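Local coordinates for cation-transporting ATPase, E1-E2 family protein (Streptococcus pneumoniae, PDB 4F2F), which probably exports copper(I) from the cell using the energy of ATP hydrolysis, and binds copper(I) ions through its cupredoxin-fold metal-binding domain, at residues Ile30-Gln33 / Pro37-Ile40. Residues are numbered along the deposited sequence; the frame is centred on the assembly and turned at random.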
loop_
_atom_site.group_PDB
_atom_site.type_symbol
_atom_site.label_atom_id
_atom_site.label_comp_id
_atom_site.label_asym_id
_atom_site.label_seq_id
_atom_site.Cartn_x
_atom_site.Cartn_y
_atom_site.Cartn_z
ATOM N N ILE A 30 4.612 -1.794 5.378
ATOM C CA ILE A 30 5.264 -2.765 4.511
ATOM C C ILE A 30 6.665 -2.310 4.124
ATOM O O ILE A 30 7.022 -1.143 4.291
ATOM C CB ILE A 30 4.440 -3.036 3.235
ATOM C CG1 ILE A 30 4.479 -1.829 2.296
ATOM C CG2 ILE A 30 3.003 -3.403 3.586
ATOM C CD1 ILE A 30 3.727 -2.045 0.997
ATOM N N GLN A 31 7.456 -3.246 3.607
ATOM C CA GLN A 31 8.805 -2.951 3.150
ATOM C C GLN A 31 8.952 -3.311 1.675
ATOM O O GLN A 31 8.478 -4.359 1.229
ATOM C CB GLN A 31 9.835 -3.714 3.988
ATOM C CG GLN A 31 11.280 -3.434 3.597
ATOM C CD GLN A 31 12.270 -4.311 4.339
ATOM O OE1 GLN A 31 12.549 -4.096 5.519
ATOM N NE2 GLN A 31 12.811 -5.307 3.645
ATOM N N LEU A 32 9.598 -2.427 0.921
ATOM C CA LEU A 32 9.808 -2.633 -0.507
ATOM C C LEU A 32 11.281 -2.456 -0.861
ATOM O O LEU A 32 11.980 -1.654 -0.245
ATOM C CB LEU A 32 8.969 -1.643 -1.316
ATOM C CG LEU A 32 7.455 -1.635 -1.105
ATOM C CD1 LEU A 32 6.825 -0.506 -1.901
ATOM C CD2 LEU A 32 6.841 -2.971 -1.495
ATOM N N GLN A 33 11.743 -3.206 -1.856
ATOM C CA GLN A 33 13.107 -3.072 -2.355
ATOM C C GLN A 33 13.172 -1.993 -3.432
ATOM O O GLN A 33 12.342 -1.965 -4.340
ATOM C CB GLN A 33 13.597 -4.408 -2.922
ATOM C CG GLN A 33 13.826 -5.489 -1.873
ATOM C CD GLN A 33 15.093 -5.264 -1.072
ATOM O OE1 GLN A 33 16.118 -4.854 -1.614
ATOM N NE2 GLN A 33 15.028 -5.528 0.229
ATOM N N PRO A 37 9.994 -3.279 -9.552
ATOM C CA PRO A 37 8.577 -2.964 -9.764
ATOM C C PRO A 37 7.707 -3.558 -8.663
ATOM O O PRO A 37 7.833 -4.739 -8.345
ATOM C CB PRO A 37 8.270 -3.638 -11.103
ATOM C CG PRO A 37 9.575 -3.611 -11.828
ATOM C CD PRO A 37 10.625 -3.821 -10.769
ATOM N N ALA A 38 6.839 -2.739 -8.081
ATOM C CA ALA A 38 5.994 -3.186 -6.983
ATOM C C ALA A 38 4.530 -3.246 -7.398
ATOM O O ALA A 38 4.037 -2.363 -8.095
ATOM C CB ALA A 38 6.172 -2.288 -5.771
ATOM N N GLU A 39 3.850 -4.305 -6.970
ATOM C CA GLU A 39 2.408 -4.406 -7.132
ATOM C C GLU A 39 1.767 -4.626 -5.770
ATOM O O GLU A 39 1.922 -5.681 -5.155
ATOM C CB GLU A 39 2.033 -5.520 -8.117
ATOM C CG GLU A 39 2.387 -5.202 -9.563
ATOM C CD GLU A 39 1.725 -6.135 -10.565
ATOM O OE1 GLU A 39 0.875 -6.953 -10.156
ATOM O OE2 GLU A 39 2.057 -6.044 -11.768
ATOM N N ILE A 40 1.062 -3.604 -5.299
ATOM C CA ILE A 40 0.425 -3.645 -3.997
ATOM C C ILE A 40 -1.076 -3.772 -4.188
ATOM O O ILE A 40 -1.737 -2.835 -4.631
ATOM C CB ILE A 40 0.739 -2.380 -3.185
ATOM C CG1 ILE A 40 2.245 -2.123 -3.174
ATOM C CG2 ILE A 40 0.206 -2.509 -1.770
ATOM C CD1 ILE A 40 2.632 -0.799 -2.551
#
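Ile-40 and Ile-30 meet tip to tip, and the path of Ile-40 from its branch point outward is a worked example of how two strands close together with no bond between their backbones. Its CB points toward strand 29-33 but stops short of contact. There the chain forks. Ile-40 CG2, anti to the backbone N, lies loosely at 4.5 Å from Ile-30 CD1, while CG1 turns anti to the carbonyl carbon (chi1 -51°) and carries the longer arm into the gap. Ile-40 CG1 already comes within 4.4 Å of Ile-30 CD1, and the extended second torsion sends the methyl farther in. Across the contact that methyl, Ile-40 CD1, has two neighbours: Ile-30 CD1 at 3.9 Å and Leu-32 CD1 at 4.3 Å. Ile-30 reaches the same meeting point because its CG1 lies between its backbone N and carbonyl carbon (chi1 71°), with CD1 extended beyond it.

One step toward the connecting turn, Leu-32 uses the same branch for a second partner, its CD1 lying 4.3 Å from Ala-38 CB. The short alanine matches a narrowing of the gap, for the CA atoms of Leu-32 and Ala-38 are 7.5 Å apart, against 9.8 Å for Ile-30 and Ile-40. All four residues are buried, and strand 14-21 lines the same space, with Ile-17 touching Ile-30 and Ile-19 touching Ile-40. The backbones bond elsewhere: strand 29-33 to strands 6-11 and 93-99, strand 38-44 to strands 14-21 and 70-75.

With axes 9.2 Å apart and running nearly antiparallel at 158°, joined through three residues and facing each other through side chains, the two segments form a beta-arch, here contributing to the hydrophobic core of a cupredoxin beta-sandwich.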